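Local coordinates for protein galactan 1,3-beta-galactosidase (PDB 7BYS) that probably releases galactose from beta-1,3-galactan chains as a family 43 exo-galactanase that also carries a calcium-containing carbohydrate-binding module, at residues Gly190-Asn195 and Leu275-Gly280; Arg237-Gln242 and Pro282-Ala287; Leu131-Arg136 and Asn161-Arg166; Leu25-Thr30 and Lys116-Pro121. All coordinates share one frame; numbering follows the deposited sequence.

Interaction 1 of 4, residues Gly190-Asn195 and Leu275-Gly280; sequences GIVKHN and LDFSSG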
loop_
_atom_site.group_PDB
_atom_site.type_symbol
_atom_site.label_atom_id
_atom_site.label_comp_id
_atom_site.label_asym_id
_atom_site.label_seq_id
_atom_site.Cartn_x
_atom_site.Cartn_y
_atom_site.Cartn_z
ATOM N N GLY A 190 -11.680 -1.677 2.934
ATOM C CA GLY A 190 -11.400 -2.545 4.064
ATOM C C GLY A 190 -12.113 -2.012 5.284
ATOM O O GLY A 190 -12.396 -0.812 5.367
ATOM N N ILE A 191 -12.416 -2.899 6.240
ATOM C CA ILE A 191 -13.020 -2.487 7.505
ATOM C C ILE A 191 -12.162 -2.969 8.663
ATOM O O ILE A 191 -11.689 -4.111 8.677
ATOM C CB ILE A 191 -14.487 -2.944 7.679
ATOM C CG1 ILE A 191 -15.404 -2.101 6.780
ATOM C CG2 ILE A 191 -14.914 -2.896 9.170
ATOM C CD1 ILE A 191 -16.850 -2.614 6.687
ATOM N N VAL A 192 -11.959 -2.081 9.630
ATOM C CA VAL A 192 -11.299 -2.428 10.875
ATOM C C VAL A 192 -12.165 -1.933 12.026
ATOM O O VAL A 192 -12.759 -0.848 11.953
ATOM C CB VAL A 192 -9.864 -1.857 10.917
ATOM C CG1 VAL A 192 -9.879 -0.343 10.887
ATOM C CG2 VAL A 192 -9.113 -2.385 12.134
ATOM N N LYS A 193 -12.266 -2.742 13.076
ATOM C CA LYS A 193 -12.996 -2.310 14.251
ATOM C C LYS A 193 -12.105 -1.482 15.158
ATOM O O LYS A 193 -10.882 -1.658 15.213
ATOM C CB LYS A 193 -13.518 -3.499 15.042
ATOM C CG LYS A 193 -14.616 -4.218 14.337
ATOM C CD LYS A 193 -15.281 -5.220 15.273
ATOM C CE LYS A 193 -16.401 -4.572 16.067
ATOM N NZ LYS A 193 -17.340 -5.587 16.629
ATOM N N HIS A 194 -12.737 -0.569 15.879
ATOM C CA HIS A 194 -12.039 0.254 16.856
ATOM C C HIS A 194 -13.049 0.603 17.932
ATOM O O HIS A 194 -14.042 1.274 17.642
ATOM C CB HIS A 194 -11.503 1.519 16.193
ATOM C CG HIS A 194 -11.004 2.544 17.160
ATOM N ND1 HIS A 194 -9.764 2.462 17.755
ATOM C CD2 HIS A 194 -11.575 3.678 17.630
ATOM C CE1 HIS A 194 -9.596 3.499 18.558
ATOM N NE2 HIS A 194 -10.680 4.252 18.500
ATOM N N ASN A 195 -12.798 0.125 19.154
ATOM C CA ASN A 195 -13.661 0.378 20.310
ATOM C C ASN A 195 -15.125 0.057 20.005
ATOM O O ASN A 195 -16.035 0.823 20.326
ATOM C CB ASN A 195 -13.498 1.812 20.821
ATOM C CG ASN A 195 -12.128 2.068 21.413
ATOM O OD1 ASN A 195 -11.460 1.147 21.884
ATOM N ND2 ASN A 195 -11.705 3.325 21.396
ATOM N N LEU A 275 -2.153 4.038 11.327
ATOM C CA LEU A 275 -3.434 4.717 11.201
ATOM C C LEU A 275 -3.814 5.061 12.632
ATOM O O LEU A 275 -4.212 4.183 13.406
ATOM C CB LEU A 275 -4.459 3.798 10.549
ATOM C CG LEU A 275 -5.714 4.402 9.923
ATOM C CD1 LEU A 275 -5.377 5.458 8.866
ATOM C CD2 LEU A 275 -6.556 3.286 9.295
ATOM N N ASP A 276 -3.643 6.325 12.995
ATOM C CA ASP A 276 -3.791 6.753 14.374
ATOM C C ASP A 276 -5.209 7.240 14.633
ATOM O O ASP A 276 -5.731 8.082 13.895
ATOM C CB ASP A 276 -2.776 7.847 14.700
ATOM C CG ASP A 276 -2.604 8.041 16.185
ATOM O OD1 ASP A 276 -3.569 8.507 16.817
ATOM O OD2 ASP A 276 -1.527 7.704 16.724
ATOM N N PHE A 277 -5.826 6.697 15.681
ATOM C CA PHE A 277 -7.200 7.006 16.053
ATOM C C PHE A 277 -7.298 7.945 17.249
ATOM O O PHE A 277 -8.412 8.202 17.721
ATOM C CB PHE A 277 -7.947 5.718 16.421
ATOM C CG PHE A 277 -8.406 4.905 15.237
ATOM C CD1 PHE A 277 -7.505 4.152 14.501
ATOM C CD2 PHE A 277 -9.753 4.871 14.884
ATOM C CE1 PHE A 277 -7.927 3.390 13.423
ATOM C CE2 PHE A 277 -10.179 4.111 13.805
ATOM C CZ PHE A 277 -9.266 3.366 13.080
ATOM N N SER A 278 -6.169 8.450 17.751
ATOM C CA SER A 278 -6.171 9.212 18.996
ATOM C C SER A 278 -7.096 10.424 18.968
ATOM O O SER A 278 -7.505 10.896 20.034
ATOM C CB SER A 278 -4.754 9.659 19.343
ATOM O OG SER A 278 -4.241 10.497 18.320
ATOM N N SER A 279 -7.432 10.948 17.793
ATOM C CA SER A 279 -8.353 12.073 17.706
ATOM C C SER A 279 -9.803 11.636 17.536
ATOM O O SER A 279 -10.678 12.489 17.357
ATOM C CB SER A 279 -7.947 13.012 16.568
ATOM O OG SER A 279 -8.431 12.538 15.319
ATOM N N GLY A 280 -10.079 10.334 17.605
ATOM C CA GLY A 280 -11.380 9.798 17.260
ATOM C C GLY A 280 -11.605 9.587 15.779
ATOM O O GLY A 280 -12.460 8.772 15.402
HETATM O O HOH W 1 -10.587 6.703 19.524
#

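Interaction 2 of 4, residues Arg237-Gln242 and Pro282-Ala287; sequences RTWYSQ and PQIVHA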
loop_
_atom_site.group_PDB
_atom_site.type_symbol
_atom_site.label_atom_id
_atom_site.label_comp_id
_atom_site.label_asym_id
_atom_site.label_seq_id
_atom_site.Cartn_x
_atom_site.Cartn_y
_atom_site.Cartn_z
ATOM N N ARG A 237 -2.717 12.427 -2.475
ATOM C CA ARG A 237 -3.362 11.238 -3.028
ATOM C C ARG A 237 -2.997 10.003 -2.203
ATOM O O ARG A 237 -2.477 9.004 -2.709
ATOM C CB ARG A 237 -3.028 11.065 -4.510
ATOM C CG ARG A 237 -3.226 12.347 -5.318
ATOM C CD ARG A 237 -2.803 12.195 -6.771
ATOM N NE ARG A 237 -1.373 11.923 -6.870
ATOM C CZ ARG A 237 -0.764 11.490 -7.969
ATOM N NH1 ARG A 237 -1.453 11.269 -9.086
ATOM N NH2 ARG A 237 0.543 11.245 -7.941
ATOM N N THR A 238 -3.286 10.103 -0.901
ATOM C CA THR A 238 -2.957 9.063 0.075
ATOM C C THR A 238 -1.462 8.772 0.077
ATOM O O THR A 238 -1.031 7.618 0.148
ATOM C CB THR A 238 -3.795 7.790 -0.094
ATOM O OG1 THR A 238 -5.120 8.141 -0.506
ATOM C CG2 THR A 238 -3.918 7.056 1.237
ATOM N N TRP A 239 -0.657 9.835 0.028
ATOM C CA TRP A 239 0.794 9.674 -0.047
ATOM C C TRP A 239 1.168 8.739 -1.195
ATOM O O TRP A 239 2.042 7.875 -1.072
ATOM C CB TRP A 239 1.374 9.211 1.296
ATOM C CG TRP A 239 1.181 10.232 2.386
ATOM C CD1 TRP A 239 0.297 10.169 3.421
ATOM C CD2 TRP A 239 1.854 11.493 2.507
ATOM N NE1 TRP A 239 0.397 11.298 4.194
ATOM C CE2 TRP A 239 1.355 12.122 3.665
ATOM C CE3 TRP A 239 2.860 12.131 1.771
ATOM C CZ2 TRP A 239 1.804 13.376 4.095
ATOM C CZ3 TRP A 239 3.316 13.374 2.205
ATOM C CH2 TRP A 239 2.789 13.978 3.357
ATOM N N TYR A 240 0.484 8.924 -2.326
ATOM C CA TYR A 240 0.602 8.076 -3.515
ATOM C C TYR A 240 0.423 6.588 -3.179
ATOM O O TYR A 240 1.366 5.786 -3.186
ATOM C CB TYR A 240 1.905 8.350 -4.274
ATOM C CG TYR A 240 1.880 7.937 -5.730
ATOM C CD1 TYR A 240 1.176 6.815 -6.174
ATOM C CD2 TYR A 240 2.573 8.684 -6.672
ATOM C CE1 TYR A 240 1.169 6.458 -7.535
ATOM C CE2 TYR A 240 2.566 8.351 -7.991
ATOM C CZ TYR A 240 1.883 7.250 -8.426
ATOM O OH TYR A 240 1.909 6.968 -9.761
ATOM N N SER A 241 -0.831 6.227 -2.904
ATOM C CA SER A 241 -1.147 4.835 -2.608
ATOM C C SER A 241 -2.646 4.627 -2.737
ATOM O O SER A 241 -3.419 5.571 -2.939
ATOM C CB SER A 241 -0.626 4.426 -1.224
ATOM O OG SER A 241 -1.456 4.938 -0.196
ATOM N N GLN A 242 -3.042 3.363 -2.616
ATOM C CA GLN A 242 -4.439 2.956 -2.637
ATOM C C GLN A 242 -4.620 1.870 -1.592
ATOM O O GLN A 242 -3.812 0.937 -1.519
ATOM C CB GLN A 242 -4.836 2.403 -4.005
ATOM C CG GLN A 242 -6.324 2.085 -4.101
ATOM C CD GLN A 242 -6.717 1.507 -5.438
ATOM O OE1 GLN A 242 -5.928 0.833 -6.094
ATOM N NE2 GLN A 242 -7.952 1.778 -5.860
ATOM N N PRO A 282 -9.591 8.421 12.258
ATOM C CA PRO A 282 -8.321 7.812 11.844
ATOM C C PRO A 282 -7.583 8.707 10.860
ATOM O O PRO A 282 -8.189 9.351 10.004
ATOM C CB PRO A 282 -8.750 6.492 11.191
ATOM C CG PRO A 282 -10.173 6.719 10.767
ATOM C CD PRO A 282 -10.762 7.660 11.786
ATOM N N GLN A 283 -6.264 8.766 11.010
ATOM C CA GLN A 283 -5.411 9.564 10.138
ATOM C C GLN A 283 -4.109 8.817 9.924
ATOM O O GLN A 283 -3.534 8.291 10.877
ATOM C CB GLN A 283 -5.088 10.932 10.755
ATOM C CG GLN A 283 -6.214 11.957 10.698
ATOM C CD GLN A 283 -6.674 12.256 9.283
ATOM O OE1 GLN A 283 -5.995 12.949 8.520
ATOM N NE2 GLN A 283 -7.832 11.726 8.925
ATOM N N ILE A 284 -3.659 8.751 8.669
ATOM C CA ILE A 284 -2.346 8.191 8.389
ATOM C C ILE A 284 -1.293 9.044 9.081
ATOM O O ILE A 284 -1.328 10.279 9.009
ATOM C CB ILE A 284 -2.113 8.135 6.870
ATOM C CG1 ILE A 284 -2.861 6.953 6.252
ATOM C CG2 ILE A 284 -0.613 8.088 6.560
ATOM C CD1 ILE A 284 -2.765 6.889 4.731
ATOM N N VAL A 285 -0.374 8.390 9.779
ATOM C CA VAL A 285 0.829 9.032 10.294
ATOM C C VAL A 285 1.896 8.862 9.221
ATOM O O VAL A 285 2.327 7.741 8.938
ATOM C CB VAL A 285 1.275 8.372 11.600
ATOM C CG1 VAL A 285 2.553 9.033 12.137
ATOM C CG2 VAL A 285 0.150 8.423 12.627
ATOM N N HIS A 286 2.301 9.961 8.592
ATOM C CA HIS A 286 3.282 9.876 7.511
ATOM C C HIS A 286 4.672 9.715 8.110
ATOM O O HIS A 286 5.368 10.693 8.405
ATOM C CB HIS A 286 3.213 11.096 6.607
ATOM C CG HIS A 286 4.163 11.026 5.461
ATOM N ND1 HIS A 286 5.279 11.835 5.371
ATOM C CD2 HIS A 286 4.200 10.207 4.385
ATOM C CE1 HIS A 286 5.940 11.541 4.267
ATOM N NE2 HIS A 286 5.307 10.559 3.649
ATOM N N ALA A 287 5.078 8.462 8.276
ATOM C CA ALA A 287 6.343 8.090 8.903
ATOM C C ALA A 287 7.181 7.369 7.862
ATOM O O ALA A 287 6.872 6.228 7.497
ATOM C CB ALA A 287 6.106 7.167 10.097
HETATM O O HOH W 2 -0.980 11.802 6.636
#

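Interaction 3 of 4, residues Leu131-Arg136 and Asn161-Arg166; sequences LGADSR and NFKISR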
loop_
_atom_site.group_PDB
_atom_site.type_symbol
_atom_site.label_atom_id
_atom_site.label_comp_id
_atom_site.label_asym_id
_atom_site.label_seq_id
_atom_site.Cartn_x
_atom_site.Cartn_y
_atom_site.Cartn_z
ATOM N N LEU A 131 -25.325 -12.095 -5.353
ATOM C CA LEU A 131 -26.738 -11.762 -5.568
ATOM C C LEU A 131 -27.028 -11.376 -7.015
ATOM O O LEU A 131 -27.987 -10.647 -7.294
ATOM C CB LEU A 131 -27.243 -10.704 -4.582
ATOM C CG LEU A 131 -26.928 -11.027 -3.116
ATOM C CD1 LEU A 131 -27.274 -9.860 -2.242
ATOM C CD2 LEU A 131 -27.663 -12.285 -2.648
ATOM N N GLY A 132 -26.199 -11.850 -7.942
ATOM C CA GLY A 132 -26.369 -11.573 -9.349
ATOM C C GLY A 132 -25.862 -10.224 -9.814
ATOM O O GLY A 132 -26.009 -9.910 -10.999
ATOM N N ALA A 133 -25.276 -9.420 -8.933
ATOM C CA ALA A 133 -24.800 -8.085 -9.275
ATOM C C ALA A 133 -23.283 -8.082 -9.408
ATOM O O ALA A 133 -22.600 -9.025 -9.010
ATOM C CB ALA A 133 -25.244 -7.068 -8.216
ATOM N N ASP A 134 -22.768 -7.002 -9.996
ATOM C CA ASP A 134 -21.335 -6.844 -10.188
ATOM C C ASP A 134 -20.604 -6.847 -8.856
ATOM O O ASP A 134 -21.082 -6.320 -7.846
ATOM C CB ASP A 134 -21.034 -5.481 -10.814
ATOM C CG ASP A 134 -21.419 -5.392 -12.270
ATOM O OD1 ASP A 134 -21.878 -6.403 -12.854
ATOM O OD2 ASP A 134 -21.252 -4.283 -12.833
ATOM N N SER A 135 -19.401 -7.403 -8.885
ATOM C CA SER A 135 -18.434 -7.213 -7.810
ATOM C C SER A 135 -17.069 -7.054 -8.454
ATOM O O SER A 135 -16.620 -7.943 -9.187
ATOM C CB SER A 135 -18.450 -8.410 -6.857
ATOM O OG SER A 135 -17.509 -8.248 -5.805
ATOM N N ARG A 136 -16.408 -5.926 -8.185
ATOM C CA ARG A 136 -15.055 -5.714 -8.682
ATOM C C ARG A 136 -14.091 -5.654 -7.500
ATOM O O ARG A 136 -13.872 -6.685 -6.861
ATOM C CB ARG A 136 -14.992 -4.536 -9.661
ATOM C CG ARG A 136 -15.614 -4.901 -10.999
ATOM C CD ARG A 136 -15.545 -3.759 -12.003
ATOM N NE ARG A 136 -16.081 -4.148 -13.306
ATOM C CZ ARG A 136 -17.372 -4.129 -13.624
ATOM N NH1 ARG A 136 -18.291 -3.765 -12.742
ATOM N NH2 ARG A 136 -17.751 -4.507 -14.841
ATOM N N ASN A 161 -22.061 1.786 -7.112
ATOM C CA ASN A 161 -22.753 1.589 -5.844
ATOM C C ASN A 161 -21.916 0.663 -4.978
ATOM O O ASN A 161 -21.603 -0.460 -5.392
ATOM C CB ASN A 161 -24.141 0.973 -6.063
ATOM C CG ASN A 161 -25.006 1.801 -7.002
ATOM O OD1 ASN A 161 -24.874 3.021 -7.079
ATOM N ND2 ASN A 161 -25.893 1.131 -7.729
ATOM N N PHE A 162 -21.577 1.123 -3.782
ATOM C CA PHE A 162 -20.749 0.348 -2.872
ATOM C C PHE A 162 -21.626 -0.454 -1.921
ATOM O O PHE A 162 -22.523 0.101 -1.275
ATOM C CB PHE A 162 -19.829 1.255 -2.053
ATOM C CG PHE A 162 -18.894 0.481 -1.192
ATOM C CD1 PHE A 162 -17.790 -0.140 -1.754
ATOM C CD2 PHE A 162 -19.146 0.312 0.159
ATOM C CE1 PHE A 162 -16.933 -0.900 -0.965
ATOM C CE2 PHE A 162 -18.306 -0.451 0.947
ATOM C CZ PHE A 162 -17.207 -1.055 0.385
ATOM N N LYS A 163 -21.343 -1.747 -1.804
ATOM C CA LYS A 163 -22.204 -2.659 -1.073
ATOM C C LYS A 163 -21.452 -3.392 0.028
ATOM O O LYS A 163 -20.266 -3.729 -0.112
ATOM C CB LYS A 163 -22.823 -3.680 -2.019
ATOM C CG LYS A 163 -23.829 -3.051 -2.963
ATOM C CD LYS A 163 -24.363 -4.029 -3.992
ATOM C CE LYS A 163 -25.339 -3.313 -4.927
ATOM N NZ LYS A 163 -25.605 -4.133 -6.146
ATOM N N ILE A 164 -22.172 -3.670 1.109
ATOM C CA ILE A 164 -21.740 -4.587 2.151
ATOM C C ILE A 164 -22.815 -5.651 2.267
ATOM O O ILE A 164 -23.999 -5.319 2.402
ATOM C CB ILE A 164 -21.567 -3.865 3.493
ATOM C CG1 ILE A 164 -20.521 -2.751 3.342
ATOM C CG2 ILE A 164 -21.173 -4.861 4.567
ATOM C CD1 ILE A 164 -20.344 -1.908 4.589
ATOM N N SER A 165 -22.421 -6.917 2.183
ATOM C CA SER A 165 -23.401 -7.991 2.223
ATOM C C SER A 165 -22.882 -9.120 3.092
ATOM O O SER A 165 -21.683 -9.395 3.100
ATOM C CB SER A 165 -23.688 -8.506 0.817
ATOM O OG SER A 165 -24.280 -7.483 0.029
ATOM N N ARG A 166 -23.786 -9.772 3.815
ATOM C CA ARG A 166 -23.415 -10.821 4.752
ATOM C C ARG A 166 -23.218 -12.159 4.043
ATOM O O ARG A 166 -23.970 -12.516 3.129
ATOM C CB ARG A 166 -24.506 -10.942 5.819
ATOM C CG ARG A 166 -24.215 -11.949 6.919
ATOM C CD ARG A 166 -25.122 -11.747 8.136
ATOM N NE ARG A 166 -26.528 -11.603 7.762
ATOM C CZ ARG A 166 -27.402 -12.601 7.670
ATOM N NH1 ARG A 166 -28.653 -12.341 7.308
ATOM N NH2 ARG A 166 -27.038 -13.853 7.930
#

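Interaction 4 of 4, residues Leu25-Thr30 and Lys116-Pro121; sequences LQVGST and KTPCGP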
loop_
_atom_site.group_PDB
_atom_site.type_symbol
_atom_site.label_atom_id
_atom_site.label_comp_id
_atom_site.label_asym_id
_atom_site.label_seq_id
_atom_site.Cartn_x
_atom_site.Cartn_y
_atom_site.Cartn_z
ATOM N N LEU A 25 -4.131 -12.456 7.418
ATOM C CA LEU A 25 -4.809 -13.424 8.272
ATOM C C LEU A 25 -3.918 -13.678 9.474
ATOM O O LEU A 25 -2.703 -13.826 9.333
ATOM C CB LEU A 25 -5.022 -14.754 7.510
ATOM C CG LEU A 25 -5.368 -16.023 8.308
ATOM C CD1 LEU A 25 -6.801 -16.010 8.803
ATOM C CD2 LEU A 25 -5.104 -17.269 7.467
ATOM N N GLN A 26 -4.510 -13.724 10.663
ATOM C CA GLN A 26 -3.766 -14.084 11.860
ATOM C C GLN A 26 -4.272 -15.426 12.366
ATOM O O GLN A 26 -5.480 -15.610 12.546
ATOM C CB GLN A 26 -3.888 -13.018 12.954
ATOM C CG GLN A 26 -2.978 -13.290 14.147
ATOM C CD GLN A 26 -3.171 -12.313 15.300
ATOM O OE1 GLN A 26 -3.818 -11.278 15.158
ATOM N NE2 GLN A 26 -2.606 -12.648 16.449
ATOM N N VAL A 27 -3.347 -16.364 12.572
ATOM C CA VAL A 27 -3.646 -17.668 13.160
ATOM C C VAL A 27 -2.740 -17.815 14.370
ATOM O O VAL A 27 -1.518 -17.961 14.229
ATOM C CB VAL A 27 -3.425 -18.819 12.168
ATOM C CG1 VAL A 27 -3.823 -20.162 12.808
ATOM C CG2 VAL A 27 -4.182 -18.573 10.873
ATOM N N GLY A 28 -3.330 -17.781 15.559
ATOM C CA GLY A 28 -2.499 -17.756 16.748
ATOM C C GLY A 28 -1.613 -16.531 16.698
ATOM O O GLY A 28 -2.083 -15.411 16.472
ATOM N N SER A 29 -0.310 -16.738 16.868
ATOM C CA SER A 29 0.649 -15.645 16.853
ATOM C C SER A 29 1.319 -15.464 15.494
ATOM O O SER A 29 2.230 -14.641 15.373
ATOM C CB SER A 29 1.702 -15.851 17.944
ATOM O OG SER A 29 2.373 -17.081 17.744
ATOM N N THR A 30 0.900 -16.214 14.475
ATOM C CA THR A 30 1.505 -16.136 13.150
ATOM C C THR A 30 0.619 -15.320 12.220
ATOM O O THR A 30 -0.601 -15.494 12.189
ATOM C CB THR A 30 1.714 -17.533 12.554
ATOM O OG1 THR A 30 2.545 -18.304 13.429
ATOM C CG2 THR A 30 2.401 -17.445 11.193
ATOM N N LYS A 116 -7.471 -26.501 4.204
ATOM C CA LYS A 116 -7.446 -26.909 5.601
ATOM C C LYS A 116 -6.278 -26.318 6.383
ATOM O O LYS A 116 -6.265 -26.412 7.617
ATOM C CB LYS A 116 -7.441 -28.438 5.725
ATOM C CG LYS A 116 -8.610 -29.104 5.035
ATOM C CD LYS A 116 -9.935 -28.667 5.633
ATOM C CE LYS A 116 -10.102 -29.188 7.047
ATOM N NZ LYS A 116 -11.504 -29.010 7.526
ATOM N N THR A 117 -5.315 -25.700 5.713
ATOM C CA THR A 117 -4.192 -25.041 6.359
ATOM C C THR A 117 -4.110 -23.625 5.815
ATOM O O THR A 117 -4.597 -23.355 4.713
ATOM C CB THR A 117 -2.877 -25.785 6.086
ATOM O OG1 THR A 117 -2.623 -25.807 4.677
ATOM C CG2 THR A 117 -2.971 -27.222 6.602
ATOM N N PRO A 118 -3.520 -22.694 6.574
ATOM C CA PRO A 118 -3.532 -21.284 6.135
ATOM C C PRO A 118 -2.888 -21.020 4.785
ATOM O O PRO A 118 -3.405 -20.202 4.021
ATOM C CB PRO A 118 -2.783 -20.555 7.255
ATOM C CG PRO A 118 -2.857 -21.436 8.426
ATOM C CD PRO A 118 -2.990 -22.845 7.944
ATOM N N CYS A 119 -1.760 -21.651 4.464
ATOM C CA CYS A 119 -1.187 -21.401 3.146
ATOM C C CYS A 119 -1.655 -22.394 2.098
ATOM O O CYS A 119 -1.296 -22.253 0.931
ATOM C CB CYS A 119 0.346 -21.349 3.179
ATOM S SG CYS A 119 1.089 -19.814 3.835
ATOM N N GLY A 120 -2.477 -23.372 2.472
ATOM C CA GLY A 120 -3.026 -24.279 1.503
ATOM C C GLY A 120 -1.970 -25.229 0.987
ATOM O O GLY A 120 -1.194 -25.791 1.763
ATOM N N PRO A 121 -1.889 -25.399 -0.337
ATOM C CA PRO A 121 -2.599 -24.675 -1.403
ATOM C C PRO A 121 -4.112 -24.827 -1.372
ATOM O O PRO A 121 -4.634 -25.833 -0.881
ATOM C CB PRO A 121 -2.048 -25.310 -2.687
ATOM C CG PRO A 121 -0.726 -25.868 -2.286
ATOM C CD PRO A 121 -0.921 -26.363 -0.889
#

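Interaction 1 of 4, residues Gly190-Asn195 and Leu275-Gly280
H194 and F277 stack face to face, their ring planes inclined by 23°. F277 CD2 lies over the middle of the imidazole and comes within 3.5 Å of H194 CG. The opposite imidazole face has N195 CG near its rim, a less certain neighbour because N195 is modelled in two conformers. At the edge, in the ring plane, a water sits 2.7 Å from H194 NE2 and donates to the backbone O of F277, linking the imidazole edge to the turn that F277 opens. On the phenyl side, H194 ND1 stands over one face, while V192 CG1 comes in obliquely, 4.4 Å from F277 CZ.

With CG anti to the backbone N (chi1 169°), H194 reaches across from its strand, and F277 CB also packs on the imidazole face, 3.5 Å from H194 CE1. An alanine in place of H194 would probably leave that phenyl face without its stacking partner and the bridging water without its imidazole mate. The type I turn is closed by G280 N on F277 O; in one of two conformers of D276, OD1 accepts from S278 N and S278 OG, an Asx turn.

The contact joins adjacent blades of the five-bladed beta-propeller: strand 189-194 pairs with 197-204, whose F199 meets F277 edge-to-face, while strand 269-276 is flanked by 252-259 and 283-284.

Interaction 2 of 4, residues Arg237-Gln242 and Pro282-Ala287
W239 and H286 form the tight part of this contact, a face-to-face stack in which the imidazole and the six-membered indole ring have centroids 3.6 Å apart and planes only 16° from parallel. H286 CD2 sits over the indole, 3.3 Å from W239 CD2, and H286 NE2 approaches W239 CE3. H286 CG is anti to its backbone N (chi1 -178°), which swings the imidazole out across the indole face.

The apolar flank is looser: I284 CG2 comes obliquely to W239 CD1 at 3.9 Å, and I284 CD1 meets T238 CG2 at 3.7 Å. The T238 hydroxyl does not join this patch but bonds to N211 O and N213 N. Residues 237-240 all have positive phi and make a short left-handed helical turn, which leads into strand 242-249 of the last propeller blade and to Q242, which binds galactose in the complex, though none is bound here. S241 OG reaches back to T238 O within the turn.

At the wetter indole edge, a water in the ring plane accepts from W239 NE1 (2.8 Å) and donates to I284 O. A leucine in place of W239 would probably leave the H286 imidazole without its flat partner, free to turn, and the water without its N-H donor.

Interaction 3 of 4, residues Leu131-Arg136 and Asn161-Arg166
K163 points its ammonium end at the methyl group of A133, K163 NZ lying 3.6 Å from A133 CB. It gets there by a nearly straight chain: CG lies beside the backbone N (chi1 -69°), anti to the carbonyl carbon, and the chain beyond is extended, which carries NZ from the strand to the loop. The methyl is an apolar neighbour for the ammonium group; its polar partners are S156 OG and the carboxylate of D157, which anchor the nitrogen and would help to hold the lysine extended. N161 ND2 bonds to the same D157 oxygen.

The second touch is slighter. L131 CD1 stands 4.4 Å from S165 OG, a hydroxyl already hydrogen-bonded to the Y154 OH. The extended chi2 of L131 (172°) carries CD1 onward to the strand; the same side chain packs on V174 and touches the N-acetylglucosamine linked to N173.

Further along the loop, R136 NH1 makes a salt bridge to D134 OD2 at 3.0 Å. The nitrogen approaches from above the carboxylate plane, although the oxygen lies close to the guanidinium plane. D134 OD1 is paired with K129, so the acid is held from both of its oxygens.

Residues 131-136 link strand 123-128 of one propeller blade to strand 138-142 of the next, and they pack against strand 161-167, which runs between strands 150-156 and 174-181 of that second blade.

Interaction 4 of 4, residues Leu25-Thr30 and Lys116-Pro121
P118 presents its ring to two side chains from the same strand, L25 and V27, and each crosses it at about a right angle. L25 CD2 comes to P118 CB at 4.0 Å, and V27 CG2 approaches P118 CG at the same separation, so neighbouring carbons of the pyrrolidine are each met by one methyl. L25 and V27, alternate residues of an extended strand, both direct their side chains toward the proline. In V27, CG2 is the branch anti to the carbonyl carbon, beside the backbone N, and this is the methyl that touches; in L25, with CG anti to the backbone N (chi1 164°), CD2 is the branch that reaches P118. The contact is purely apolar and small.

A turn lies beside each partner. V27 and T30 bond N to O in both directions around a type II' turn with G28 in its second position, and Q26 NE2 donates to G28 O at 2.8 Å. On the other side, G120 N returns to T117 O at 3.1 Å, bending the chain around P118, and C119 is tied by a disulfide to C50.

The contact joins the first two propeller blades: hairpin strands 22-27 and 30-36 on one side, the loop between strands 109-115 and 123-128 on the other, with Y32 and Y94 also packing on P118.

How the interactions relate
All four contacts belong to the five-bladed propeller and follow it round. Along the chain, interaction 4 joins the first and second blades, interaction 3 packs the connection from the second blade onto the third, interaction 1 bridges the fourth and fifth, and interaction 2 sets the turn entering the fifth against that blade's last strand and the loop after it. Interactions 1 and 2, with centres 14 Å apart, interleave in sequence and share the last sheet, where strands 269-276 and 283-284 are neighbours; D276 N and Q283 O lie 2.9 Å apart, a probable hydrogen bond. Interaction 3 touches interaction 1 through I164 and I191, whereas interaction 4 stands clear of the others, its centre 25 to 28 Å from theirs.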